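Local coordinates for putative nucleoprotein (Infectious salmon anemia virus, PDB 4EWC), which encapsidates the negative-strand viral RNA, protecting it from nucleases within a ribonucleoprotein that serves as template for transcription and replication, at residues Y145-F150 against D411-G416; F390-S395 against E417-I422; V440-V445 against A463-E468; A457-N462 against S579-S584; V497-R502 against F571-Q576. All coordinates share one frame; numbering follows the deposited sequence.

Contact 1 (Y145-F150 against D411-G416); sequences YNLSLF and DFMKNG
Leu147 reaches with one branch, CD2, to the neighbouring pair Phe412 and Met413: CD2 lies 4.3 Å from Phe412 CB and 4.2 Å from the selenium atom SE of Met413, a selenomethionine. Relative to the Phe412 ring this methyl stands at the edge, near the ring plane, rather than over a face. The next residue, Ser148, adds a polar element to an otherwise apolar meeting. Its OG lies anti to the carbonyl carbon (chi1 -71°), approaches Phe412 CE2 at 3.9 Å, and takes a hydrogen bond of 2.7 Å from a water. The same water accepts from Phe412 N at 2.8 Å, which links helix to loop through the solvent molecule. A second bond joins Ser148 OG to the carbonyl of Met410, so this buried hydroxyl is tied to the loop once directly, at Met410, and once through the water. The loop is shaped locally by an Asx turn, in which Asp411 OD1 accepts from Met413 N at 2.9 Å. Helix 142-162 is thus fastened to the loop between helices 394-402 and 417-425, while Leu147 also packs on Cys260 and Ile264 of helix 253-269 and Phe412 pairs by backbone hydrogen bonding with Phe390.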
# COMPACT_ATOMS: atom_id res chain seq x y z
N TYR A 145 -8.92 -17.78 -28.37
CA TYR A 145 -8.28 -18.44 -29.51
C TYR A 145 -8.22 -17.50 -30.72
O TYR A 145 -7.24 -17.50 -31.46
CB TYR A 145 -9.02 -19.74 -29.87
CG TYR A 145 -8.48 -20.38 -31.13
CD1 TYR A 145 -7.36 -21.22 -31.08
CD2 TYR A 145 -9.07 -20.14 -32.37
CE1 TYR A 145 -6.86 -21.81 -32.24
CE2 TYR A 145 -8.56 -20.72 -33.53
CZ TYR A 145 -7.46 -21.56 -33.46
OH TYR A 145 -6.95 -22.13 -34.60
N ASN A 146 -9.27 -16.71 -30.90
CA ASN A 146 -9.36 -15.77 -32.01
C ASN A 146 -8.35 -14.65 -31.88
O ASN A 146 -7.71 -14.25 -32.85
CB ASN A 146 -10.77 -15.20 -32.13
CG ASN A 146 -11.75 -16.22 -32.67
OD1 ASN A 146 -11.35 -17.25 -33.22
ND2 ASN A 146 -13.04 -15.94 -32.52
N LEU A 147 -8.21 -14.15 -30.66
CA LEU A 147 -7.26 -13.10 -30.37
C LEU A 147 -5.83 -13.61 -30.56
O LEU A 147 -5.02 -12.90 -31.13
CB LEU A 147 -7.47 -12.52 -28.96
CG LEU A 147 -6.45 -11.44 -28.54
CD1 LEU A 147 -6.55 -10.18 -29.40
CD2 LEU A 147 -6.60 -11.11 -27.07
N SER A 148 -5.52 -14.83 -30.11
CA SER A 148 -4.18 -15.39 -30.34
C SER A 148 -3.91 -15.64 -31.81
O SER A 148 -2.77 -15.49 -32.28
CB SER A 148 -3.95 -16.68 -29.56
OG SER A 148 -3.83 -16.42 -28.18
N LEU A 149 -4.94 -16.04 -32.54
CA LEU A 149 -4.80 -16.28 -33.97
C LEU A 149 -4.52 -14.96 -34.66
O LEU A 149 -3.56 -14.83 -35.43
CB LEU A 149 -6.06 -16.93 -34.54
CG LEU A 149 -6.00 -17.23 -36.03
CD1 LEU A 149 -4.70 -17.97 -36.31
CD2 LEU A 149 -7.18 -18.04 -36.50
N PHE A 150 -5.37 -13.98 -34.37
CA PHE A 150 -5.22 -12.62 -34.85
C PHE A 150 -3.81 -12.11 -34.62
O PHE A 150 -3.17 -11.63 -35.55
CB PHE A 150 -6.24 -11.69 -34.17
CG PHE A 150 -6.18 -10.26 -34.66
CD1 PHE A 150 -5.20 -9.39 -34.22
CD2 PHE A 150 -7.13 -9.80 -35.55
CE1 PHE A 150 -5.15 -8.10 -34.68
CE2 PHE A 150 -7.10 -8.51 -36.01
CZ PHE A 150 -6.11 -7.65 -35.58
N ASP A 411 -3.44 -18.13 -24.09
CA ASP A 411 -4.69 -17.55 -23.65
C ASP A 411 -4.40 -16.24 -22.95
O ASP A 411 -3.77 -16.20 -21.87
CB ASP A 411 -5.41 -18.50 -22.69
CG ASP A 411 -6.85 -18.12 -22.49
OD1 ASP A 411 -7.22 -16.96 -22.77
OD2 ASP A 411 -7.63 -18.99 -22.04
N PHE A 412 -4.84 -15.14 -23.56
CA PHE A 412 -4.62 -13.82 -22.96
C PHE A 412 -5.87 -13.28 -22.28
O PHE A 412 -5.86 -12.16 -21.79
CB PHE A 412 -4.16 -12.83 -24.02
CG PHE A 412 -2.87 -13.22 -24.71
CD1 PHE A 412 -1.73 -13.52 -23.96
CD2 PHE A 412 -2.79 -13.26 -26.09
CE1 PHE A 412 -0.54 -13.86 -24.60
CE2 PHE A 412 -1.62 -13.60 -26.73
CZ PHE A 412 -0.49 -13.89 -25.99
N MSE A 413 -6.94 -14.08 -22.29
CA MSE A 413 -8.22 -13.69 -21.70
C MSE A 413 -8.35 -14.12 -20.23
O MSE A 413 -8.77 -13.32 -19.40
CB MSE A 413 -9.39 -14.28 -22.48
CG MSE A 413 -9.49 -13.89 -23.95
SE MSE A 413 -9.72 -11.98 -24.37
CE MSE A 413 -11.44 -11.63 -23.52
N LYS A 414 -7.98 -15.36 -19.93
CA LYS A 414 -8.19 -15.92 -18.59
C LYS A 414 -7.36 -15.25 -17.48
O LYS A 414 -7.83 -15.09 -16.36
CB LYS A 414 -7.95 -17.44 -18.55
CG LYS A 414 -6.47 -17.85 -18.76
CD LYS A 414 -6.22 -19.34 -18.48
CE LYS A 414 -4.94 -19.84 -19.17
NZ LYS A 414 -3.65 -19.32 -18.58
N ASN A 415 -6.12 -14.89 -17.80
CA ASN A 415 -5.24 -14.21 -16.87
C ASN A 415 -3.97 -13.73 -17.58
O ASN A 415 -3.91 -13.74 -18.80
CB ASN A 415 -4.90 -15.09 -15.66
CG ASN A 415 -4.30 -16.44 -16.04
OD1 ASN A 415 -3.40 -16.52 -16.89
ND2 ASN A 415 -4.78 -17.50 -15.41
N GLY A 416 -2.97 -13.30 -16.81
CA GLY A 416 -1.76 -12.76 -17.40
C GLY A 416 -0.57 -13.70 -17.50
O GLY A 416 0.54 -13.24 -17.77
O HOH W 1 -5.33 -15.25 -26.29

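Contact 2 (F390-S395 against E417-I422); sequences FIPPIS and EDACKI
Phe390 opens a loop that runs across the first turns of helix 417-425, a loop-on-helix packing inside the C-terminal orthomyxovirus nucleoprotein region. Its carbonyl O sits 3.4 Å from Ala419 CB, and it also accepts a 2.6 Å hydrogen bond from a water. That water accepts in turn from Ala419 N at 3.0 Å. The amide belongs to the first turn of its helix, where backbone N-H groups lack an acceptor one turn back, and the water supplies one. Ile391 points away from helix 417-425 at its CB and packs on Ile264 and Ser267 of helix 253-269, but its backbone passes close to the same methyl. At Pro392 the two backbones come closest, Pro392 CA lying 4.7 Å from Ala419 CA: the ring lies against Ala419, with CD 3.6 Å from Ala419 CB, and its other side-chain carbons extend to Ile422. Pro393 then takes the N-cap position of helix 394-402 and packs on Val445 instead. Small size is what lets Ala419 be approached by backbone and proline ring together, and it touches Met449 of helix 438-449 as well. Ile422 holds CG1 anti to the carbonyl carbon (chi1 -71°), and its other branch, CG2, meets Pro392 CG at 3.6 Å.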
# COMPACT_ATOMS: atom_id res chain seq x y z
N PHE A 390 -5.09 -9.60 -21.45
CA PHE A 390 -3.83 -9.46 -20.76
C PHE A 390 -2.67 -9.78 -21.70
O PHE A 390 -2.33 -10.96 -21.92
CB PHE A 390 -3.82 -10.33 -19.51
CG PHE A 390 -4.94 -10.02 -18.56
CD1 PHE A 390 -4.97 -8.81 -17.87
CD2 PHE A 390 -5.99 -10.91 -18.39
CE1 PHE A 390 -6.01 -8.50 -17.01
CE2 PHE A 390 -7.04 -10.60 -17.53
CZ PHE A 390 -7.04 -9.40 -16.85
N ILE A 391 -2.09 -8.76 -22.31
CA ILE A 391 -0.99 -9.00 -23.23
C ILE A 391 0.26 -8.29 -22.77
O ILE A 391 0.18 -7.24 -22.12
CB ILE A 391 -1.30 -8.57 -24.69
CG1 ILE A 391 -1.67 -7.08 -24.77
CG2 ILE A 391 -2.33 -9.51 -25.32
CD1 ILE A 391 -1.85 -6.56 -26.20
N PRO A 392 1.43 -8.86 -23.11
CA PRO A 392 2.73 -8.22 -22.84
C PRO A 392 2.85 -6.95 -23.66
O PRO A 392 2.03 -6.72 -24.55
CB PRO A 392 3.73 -9.26 -23.36
CG PRO A 392 2.97 -9.99 -24.45
CD PRO A 392 1.59 -10.10 -23.90
N PRO A 393 3.85 -6.12 -23.38
CA PRO A 393 4.14 -4.97 -24.24
C PRO A 393 4.25 -5.35 -25.72
O PRO A 393 4.77 -6.41 -26.07
CB PRO A 393 5.51 -4.50 -23.74
CG PRO A 393 5.47 -4.84 -22.28
CD PRO A 393 4.61 -6.09 -22.13
N ILE A 394 3.76 -4.44 -26.56
CA ILE A 394 3.70 -4.62 -28.00
C ILE A 394 5.04 -5.07 -28.58
O ILE A 394 5.12 -6.12 -29.22
CB ILE A 394 3.21 -3.32 -28.69
CG1 ILE A 394 1.77 -3.04 -28.26
CG2 ILE A 394 3.29 -3.44 -30.20
CD1 ILE A 394 0.82 -4.20 -28.56
N SER A 395 6.07 -4.28 -28.33
CA SER A 395 7.43 -4.60 -28.79
C SER A 395 7.87 -5.98 -28.36
O SER A 395 8.36 -6.77 -29.18
CB SER A 395 8.44 -3.55 -28.32
OG SER A 395 8.34 -2.39 -29.11
N GLU A 417 -0.79 -15.00 -17.30
CA GLU A 417 0.30 -15.98 -17.33
C GLU A 417 1.12 -15.98 -18.63
O GLU A 417 2.33 -15.88 -18.60
CB GLU A 417 -0.21 -17.40 -17.07
CG GLU A 417 0.89 -18.44 -17.05
CD GLU A 417 0.41 -19.81 -16.61
OE1 GLU A 417 0.09 -20.64 -17.48
OE2 GLU A 417 0.36 -20.06 -15.39
N ASP A 418 0.45 -16.11 -19.76
CA ASP A 418 1.14 -16.13 -21.01
C ASP A 418 1.77 -14.78 -21.28
O ASP A 418 2.88 -14.71 -21.81
CB ASP A 418 0.21 -16.56 -22.15
CG ASP A 418 -0.32 -17.97 -21.96
OD1 ASP A 418 0.32 -18.76 -21.23
OD2 ASP A 418 -1.40 -18.29 -22.51
N ALA A 419 1.10 -13.71 -20.90
CA ALA A 419 1.71 -12.38 -21.01
C ALA A 419 3.00 -12.31 -20.20
O ALA A 419 3.99 -11.77 -20.69
CB ALA A 419 0.75 -11.28 -20.61
N CYS A 420 3.02 -12.84 -18.99
CA CYS A 420 4.25 -12.80 -18.21
C CYS A 420 5.37 -13.70 -18.82
O CYS A 420 6.55 -13.34 -18.77
CB CYS A 420 4.02 -13.11 -16.74
SG CYS A 420 2.91 -11.93 -15.86
N LYS A 421 4.99 -14.83 -19.39
CA LYS A 421 5.95 -15.71 -20.05
C LYS A 421 6.65 -15.01 -21.19
O LYS A 421 7.85 -15.19 -21.38
CB LYS A 421 5.28 -16.95 -20.60
CG LYS A 421 5.02 -18.03 -19.57
CD LYS A 421 4.27 -19.18 -20.22
CE LYS A 421 3.70 -20.14 -19.20
NZ LYS A 421 2.89 -21.18 -19.89
N ILE A 422 5.91 -14.21 -21.94
CA ILE A 422 6.52 -13.45 -23.02
C ILE A 422 7.41 -12.35 -22.45
O ILE A 422 8.52 -12.11 -22.95
CB ILE A 422 5.47 -12.87 -23.98
CG1 ILE A 422 4.86 -14.00 -24.80
CG2 ILE A 422 6.08 -11.81 -24.90
CD1 ILE A 422 3.68 -13.57 -25.62
O HOH W 2 -1.86 -13.15 -20.60

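Contact 3 (V440-V445 against A463-E468); sequences VARTCV and AVPGSE
Arg442 is extended at chi2 and then bends at chi3 (79°), which carries NE back to the loop that follows helix 457-463. There NE and NH2 grip a single atom side-on: NE donates to Pro465 O at 2.7 Å with an N-H...O angle of 150°, and NH2 donates to the same oxygen at 2.9 Å with a more bent angle of 137°. The oxygen lies close to the guanidinium plane, at its edge, while Val464 CG1 packs over one face, 3.8 Å from NH2. The third nitrogen, NH1, is bonded to the carbonyl of Arg493. What the arginine holds is a type II beta turn from Val464 to Ser467, with Pro465 and Gly466 at its corners; Gly466 has the positive phi usual for glycine at the second corner. Val464 O accepts from both Ser467 N and Ser467 OG, the latter at 2.9 Å, which closes the turn twice. Beyond it, Ser467 CB rests 3.3 Å from Thr443 OG1, a hydroxyl whose one proton has two acceptors within reach, Ser439 O in the preceding turn and, at 2.9 Å from Thr443 OG1, Glu468 O. Three residues after Arg442, Val445 CG1 meets Val464 CG2 at 3.9 Å, the two side chains crossing at about a right angle.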
# COMPACT_ATOMS: atom_id res chain seq x y z
N VAL A 440 8.73 5.27 -14.23
CA VAL A 440 7.56 5.72 -15.00
C VAL A 440 7.21 4.71 -16.09
O VAL A 440 6.06 4.30 -16.22
CB VAL A 440 7.81 7.09 -15.66
CG1 VAL A 440 6.64 7.46 -16.56
CG2 VAL A 440 8.02 8.15 -14.61
N ALA A 441 8.22 4.31 -16.87
CA ALA A 441 8.02 3.35 -17.95
C ALA A 441 7.46 2.05 -17.41
O ALA A 441 6.53 1.48 -18.00
CB ALA A 441 9.31 3.12 -18.72
N ARG A 442 8.00 1.58 -16.29
CA ARG A 442 7.49 0.35 -15.66
C ARG A 442 6.02 0.47 -15.25
O ARG A 442 5.25 -0.49 -15.38
CB ARG A 442 8.38 -0.05 -14.48
CG ARG A 442 9.78 -0.41 -14.94
CD ARG A 442 10.72 -0.75 -13.80
NE ARG A 442 10.49 -2.10 -13.32
CZ ARG A 442 10.97 -3.19 -13.90
NH1 ARG A 442 11.73 -3.09 -14.99
NH2 ARG A 442 10.69 -4.39 -13.39
N THR A 443 5.62 1.65 -14.78
CA THR A 443 4.22 1.92 -14.46
C THR A 443 3.34 1.87 -15.72
O THR A 443 2.20 1.44 -15.67
CB THR A 443 4.04 3.27 -13.71
OG1 THR A 443 4.80 3.26 -12.49
CG2 THR A 443 2.60 3.51 -13.36
N CYS A 444 3.88 2.33 -16.85
CA CYS A 444 3.13 2.37 -18.10
C CYS A 444 2.90 0.97 -18.68
O CYS A 444 1.89 0.71 -19.34
CB CYS A 444 3.89 3.23 -19.11
SG CYS A 444 3.68 4.95 -18.78
N VAL A 445 3.87 0.10 -18.42
CA VAL A 445 3.81 -1.28 -18.79
C VAL A 445 2.78 -1.99 -17.92
O VAL A 445 1.91 -2.70 -18.44
CB VAL A 445 5.22 -1.92 -18.63
CG1 VAL A 445 5.15 -3.47 -18.57
CG2 VAL A 445 6.13 -1.47 -19.75
N ALA A 463 2.74 -6.28 -9.93
CA ALA A 463 2.68 -6.76 -11.29
C ALA A 463 4.00 -6.50 -12.02
O ALA A 463 4.56 -7.40 -12.62
CB ALA A 463 1.52 -6.14 -12.04
N VAL A 464 4.49 -5.27 -11.95
CA VAL A 464 5.79 -4.94 -12.51
C VAL A 464 6.60 -4.28 -11.43
O VAL A 464 6.48 -3.07 -11.23
CB VAL A 464 5.68 -3.95 -13.68
CG1 VAL A 464 7.06 -3.63 -14.23
CG2 VAL A 464 4.80 -4.51 -14.78
N PRO A 465 7.44 -5.07 -10.73
CA PRO A 465 8.16 -4.54 -9.57
C PRO A 465 8.93 -3.29 -9.94
O PRO A 465 9.42 -3.18 -11.08
CB PRO A 465 9.14 -5.66 -9.21
CG PRO A 465 8.51 -6.87 -9.75
CD PRO A 465 7.85 -6.44 -11.03
N GLY A 466 9.01 -2.35 -9.01
CA GLY A 466 9.85 -1.19 -9.21
C GLY A 466 9.12 -0.06 -9.91
O GLY A 466 9.67 1.02 -10.08
N SER A 467 7.88 -0.30 -10.32
CA SER A 467 7.13 0.76 -10.94
C SER A 467 6.70 1.79 -9.88
O SER A 467 6.65 1.48 -8.68
CB SER A 467 5.91 0.21 -11.69
OG SER A 467 5.08 -0.51 -10.81
N GLU A 468 6.39 2.99 -10.35
CA GLU A 468 5.98 4.09 -9.50
C GLU A 468 4.49 3.97 -9.09
O GLU A 468 3.61 3.83 -9.94
CB GLU A 468 6.26 5.41 -10.23
CG GLU A 468 5.80 6.65 -9.51
CD GLU A 468 6.57 6.91 -8.23
OE1 GLU A 468 7.79 7.23 -8.33
OE2 GLU A 468 5.96 6.79 -7.13

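Contact 4 (A457-N462 against S579-S584); sequences ADIIEN and SAIVIS
Asp458 and Ser584 form the polar end of this contact. Asp458 OD2 accepts from Ser584 N at 3.1 Å, with a nearly straight N-H...O angle of 160° and the donor well above the carboxylate plane. Ser584 OG donates to the same oxygen, though the modelled separation is too short for its length to be trusted. Beside this grip, Ile581 packs against the helix: its CD1 is 4.0 Å from Asp458 CB, and its CG2, set beside the backbone N, is 3.5 Å from Asn462 OD1. One residue further along the helix from Asp458, Ile459 CD1 meets Ile583 CD1 at 4.2 Å. In the second shell, Asn462 ND2 donates to Asp458 O at 2.8 Å from the opposite face of that carbonyl to Asn462 N, which holds the amide alongside Ile581, the two side chains running in opposite directions. Asp458 OD1 is salt-bridged to Arg469, which probably helps to balance the buried charge. The axes of helix 457-462 and strand 579-583 approach to 8.2 Å at 145°, so the helix lies roughly antiparallel to a strand that is outermost in the sheet within this chain, beside strand 568-574, and Val582 N bonds to Tyr470 of the second subunit.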
# COMPACT_ATOMS: atom_id res chain seq x y z
N ALA A 457 -3.08 0.18 -6.81
CA ALA A 457 -1.65 0.47 -6.84
C ALA A 457 -0.83 -0.71 -6.32
O ALA A 457 0.24 -1.00 -6.87
CB ALA A 457 -1.34 1.72 -6.03
N ASP A 458 -1.31 -1.37 -5.27
CA ASP A 458 -0.65 -2.55 -4.75
C ASP A 458 -0.46 -3.58 -5.85
O ASP A 458 0.61 -4.17 -5.98
CB ASP A 458 -1.46 -3.19 -3.63
CG ASP A 458 -1.60 -2.29 -2.42
OD1 ASP A 458 -0.60 -2.18 -1.68
OD2 ASP A 458 -2.71 -1.72 -2.21
N ILE A 459 -1.51 -3.77 -6.65
CA ILE A 459 -1.47 -4.72 -7.74
C ILE A 459 -0.42 -4.32 -8.77
O ILE A 459 0.45 -5.13 -9.12
CB ILE A 459 -2.83 -4.91 -8.42
CG1 ILE A 459 -3.86 -5.44 -7.43
CG2 ILE A 459 -2.72 -5.89 -9.61
CD1 ILE A 459 -5.23 -5.68 -8.05
N ILE A 460 -0.54 -3.08 -9.25
CA ILE A 460 0.45 -2.47 -10.15
C ILE A 460 1.87 -2.72 -9.64
O ILE A 460 2.72 -3.19 -10.38
CB ILE A 460 0.29 -0.94 -10.24
CG1 ILE A 460 -1.03 -0.58 -10.93
CG2 ILE A 460 1.46 -0.35 -10.96
CD1 ILE A 460 -1.06 -0.95 -12.39
N GLU A 461 2.11 -2.40 -8.38
CA GLU A 461 3.45 -2.55 -7.83
C GLU A 461 3.92 -4.01 -7.88
O GLU A 461 5.05 -4.29 -8.25
CB GLU A 461 3.55 -2.01 -6.42
CG GLU A 461 4.96 -2.00 -5.89
CD GLU A 461 5.64 -0.68 -6.16
OE1 GLU A 461 4.95 0.37 -6.03
OE2 GLU A 461 6.86 -0.68 -6.49
N ASN A 462 3.06 -4.94 -7.49
CA ASN A 462 3.45 -6.34 -7.59
C ASN A 462 3.50 -6.89 -9.03
O ASN A 462 4.21 -7.85 -9.30
CB ASN A 462 2.56 -7.22 -6.72
CG ASN A 462 2.82 -7.03 -5.26
OD1 ASN A 462 3.49 -7.85 -4.62
ND2 ASN A 462 2.31 -5.93 -4.72
N SER A 579 1.59 -15.75 -4.20
CA SER A 579 1.78 -14.90 -3.02
C SER A 579 0.65 -13.96 -2.72
O SER A 579 0.26 -13.16 -3.56
CB SER A 579 3.06 -14.06 -3.15
OG SER A 579 3.51 -13.71 -1.87
N ALA A 580 0.14 -14.01 -1.49
CA ALA A 580 -0.95 -13.12 -1.09
C ALA A 580 -0.52 -11.66 -0.89
O ALA A 580 0.54 -11.38 -0.30
CB ALA A 580 -1.63 -13.64 0.16
N ILE A 581 -1.32 -10.73 -1.42
CA ILE A 581 -1.22 -9.31 -1.08
C ILE A 581 -2.59 -8.79 -0.71
O ILE A 581 -3.60 -9.42 -1.03
CB ILE A 581 -0.67 -8.43 -2.23
CG1 ILE A 581 -1.66 -8.34 -3.39
CG2 ILE A 581 0.71 -8.92 -2.70
CD1 ILE A 581 -1.42 -7.17 -4.31
N VAL A 582 -2.63 -7.65 -0.03
CA VAL A 582 -3.89 -6.96 0.30
C VAL A 582 -4.16 -5.81 -0.67
O VAL A 582 -3.32 -4.95 -0.88
CB VAL A 582 -3.86 -6.35 1.73
CG1 VAL A 582 -4.97 -5.31 1.89
CG2 VAL A 582 -3.96 -7.42 2.79
N ILE A 583 -5.35 -5.80 -1.25
CA ILE A 583 -5.75 -4.62 -2.02
C ILE A 583 -6.22 -3.56 -1.02
O ILE A 583 -7.30 -3.68 -0.42
CB ILE A 583 -6.85 -4.96 -3.06
CG1 ILE A 583 -6.38 -6.10 -3.95
CG2 ILE A 583 -7.21 -3.77 -3.91
CD1 ILE A 583 -7.50 -6.76 -4.73
N SER A 584 -5.39 -2.54 -0.83
CA SER A 584 -5.60 -1.54 0.21
C SER A 584 -6.71 -0.56 -0.10
O SER A 584 -7.37 -0.05 0.81
CB SER A 584 -4.31 -0.73 0.45
OG SER A 584 -3.86 -0.16 -0.76

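Contact 5 (V497-R502 against F571-Q576); sequences VRYEAR and FMVGEQ
Residues 498-501 run against 571-574 in antiparallel fashion, with Tyr499 and Val573 as a hydrogen-bonded pair and Glu500 and Met572 as the adjoining non-hydrogen-bonded one. Val573 N donates to Tyr499 O at 2.8 Å, whereas the return bond from Tyr499 N to Val573 O is weak; Ala501 N to Phe571 O, at 2.9 Å, continues the ladder. Next along, a water bridges Ala501 O and Phe571 N. On the face bearing Tyr499, the CG of Tyr499 lies between the backbone N and the carbonyl carbon (chi1 73°), and the ring is covered on one face by Val573. The Val573 CB is 3.9 Å from the ring centroid and 21° off its normal, a CH-pi contact displaced toward the rim, and Val573 CG1 reaches Tyr499 CZ at 3.5 Å. These strands belong to a three-stranded antiparallel sheet: 568-574 is the middle strand and forms a hairpin with 577-583, while the short strand 499-500 lines its other edge. On the opposite face, the bent chain of the selenomethionine Met572 brings CE to within 3.6 Å of Glu500 CB. The Glu500 carboxylate has partners elsewhere, OE2 with Thr570 OG1 and OE1 with Ser521 of the second subunit. Arg498 crosses Met572 at about a right angle, and Met572 O sits 3.5 Å above the centre of the Arg498 guanidinium plane.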
# COMPACT_ATOMS: atom_id res chain seq x y z
N VAL A 497 8.26 -10.12 -13.12
CA VAL A 497 6.90 -9.68 -13.44
C VAL A 497 5.88 -10.69 -12.86
O VAL A 497 6.24 -11.82 -12.56
CB VAL A 497 6.73 -9.55 -14.96
CG1 VAL A 497 6.47 -10.91 -15.57
CG2 VAL A 497 5.61 -8.60 -15.33
N ARG A 498 4.64 -10.28 -12.66
CA ARG A 498 3.62 -11.13 -12.03
C ARG A 498 2.20 -10.83 -12.49
O ARG A 498 1.89 -9.73 -12.93
CB ARG A 498 3.66 -10.98 -10.51
CG ARG A 498 4.63 -11.90 -9.81
CD ARG A 498 4.50 -11.72 -8.34
NE ARG A 498 4.78 -12.95 -7.61
CZ ARG A 498 4.76 -13.06 -6.29
NH1 ARG A 498 4.47 -11.98 -5.54
NH2 ARG A 498 5.02 -14.24 -5.72
N TYR A 499 1.31 -11.82 -12.36
CA TYR A 499 -0.10 -11.60 -12.71
C TYR A 499 -1.01 -11.98 -11.55
O TYR A 499 -0.66 -12.82 -10.73
CB TYR A 499 -0.48 -12.36 -14.01
CG TYR A 499 -0.58 -13.86 -13.85
CD1 TYR A 499 -1.78 -14.43 -13.48
CD2 TYR A 499 0.51 -14.69 -14.07
CE1 TYR A 499 -1.90 -15.78 -13.31
CE2 TYR A 499 0.41 -16.06 -13.90
CZ TYR A 499 -0.81 -16.60 -13.53
OH TYR A 499 -0.97 -17.96 -13.36
N GLU A 500 -2.16 -11.34 -11.46
CA GLU A 500 -3.12 -11.64 -10.40
C GLU A 500 -3.92 -12.92 -10.70
O GLU A 500 -4.47 -13.08 -11.79
CB GLU A 500 -4.09 -10.47 -10.18
CG GLU A 500 -5.27 -10.80 -9.26
CD GLU A 500 -6.16 -9.59 -8.94
OE1 GLU A 500 -6.36 -8.71 -9.81
OE2 GLU A 500 -6.67 -9.51 -7.81
N ALA A 501 -3.95 -13.83 -9.73
CA ALA A 501 -4.77 -15.02 -9.86
C ALA A 501 -6.21 -14.58 -9.93
O ALA A 501 -6.61 -13.67 -9.22
CB ALA A 501 -4.57 -15.97 -8.68
N ARG A 502 -6.98 -15.20 -10.81
CA ARG A 502 -8.38 -14.92 -10.89
C ARG A 502 -9.06 -15.63 -9.72
O ARG A 502 -8.88 -16.82 -9.53
CB ARG A 502 -8.91 -15.42 -12.24
CG ARG A 502 -10.26 -14.86 -12.59
CD ARG A 502 -10.77 -15.47 -13.87
NE ARG A 502 -10.18 -14.87 -15.06
CZ ARG A 502 -10.56 -13.71 -15.59
NH1 ARG A 502 -11.51 -12.97 -15.02
NH2 ARG A 502 -9.98 -13.27 -16.69
N PHE A 571 -3.99 -12.94 -4.80
CA PHE A 571 -2.73 -13.61 -5.00
C PHE A 571 -2.04 -13.14 -6.26
O PHE A 571 -2.67 -13.03 -7.31
CB PHE A 571 -2.94 -15.13 -5.03
CG PHE A 571 -3.34 -15.71 -3.71
CD1 PHE A 571 -4.67 -15.70 -3.31
CD2 PHE A 571 -2.39 -16.23 -2.85
CE1 PHE A 571 -5.04 -16.21 -2.07
CE2 PHE A 571 -2.76 -16.74 -1.60
CZ PHE A 571 -4.08 -16.73 -1.23
N MSE A 572 -0.76 -12.80 -6.13
CA MSE A 572 0.08 -12.52 -7.29
C MSE A 572 0.89 -13.78 -7.61
O MSE A 572 1.51 -14.38 -6.73
CB MSE A 572 1.02 -11.36 -7.00
CG MSE A 572 0.32 -10.07 -6.57
SE MSE A 572 -0.95 -9.47 -7.98
CE MSE A 572 -2.57 -9.73 -7.00
N VAL A 573 0.88 -14.17 -8.88
CA VAL A 573 1.44 -15.44 -9.30
C VAL A 573 2.73 -15.26 -10.09
O VAL A 573 2.77 -14.54 -11.08
CB VAL A 573 0.38 -16.26 -10.10
CG1 VAL A 573 0.96 -17.51 -10.66
CG2 VAL A 573 -0.81 -16.60 -9.22
N GLY A 574 3.81 -15.88 -9.60
CA GLY A 574 5.04 -16.00 -10.36
C GLY A 574 5.24 -17.45 -10.76
O GLY A 574 4.49 -18.33 -10.32
N GLU A 575 6.23 -17.73 -11.59
CA GLU A 575 6.52 -19.12 -11.95
C GLU A 575 7.08 -19.88 -10.74
O GLU A 575 6.96 -21.09 -10.66
CB GLU A 575 7.54 -19.14 -13.07
CG GLU A 575 8.62 -18.11 -12.88
CD GLU A 575 9.66 -18.16 -13.96
OE1 GLU A 575 9.62 -19.14 -14.74
OE2 GLU A 575 10.50 -17.23 -14.03
N GLN A 576 7.68 -19.15 -9.81
CA GLN A 576 8.23 -19.76 -8.60
C GLN A 576 7.13 -20.06 -7.58
O GLN A 576 7.37 -20.75 -6.59
CB GLN A 576 9.30 -18.85 -7.98
O HOH W 3 -6.33 -13.75 -6.16

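Overall arrangement
Contacts 1, 2 and 4 are buried, whereas contacts 3 and 5 are partly open. The buried contacts 1 and 2 pair loop with helix through apolar side chains and one bridging water each; Asp418 joins them by bonding to Asp411 N. Contact 4, equally buried, encloses a carboxylate, while contact 3 relies on an arginine holding a turn and contact 5 on strand pairing. Contacts 4 and 5 share one sheet, through its neighbouring strands 577-583 and 568-574, and both touch the second subunit. Contact 3 meets contact 5 where Ala463 O accepts from Arg498 N, while Tyr499 probably bonds to Glu417, tying contact 5 to contact 2.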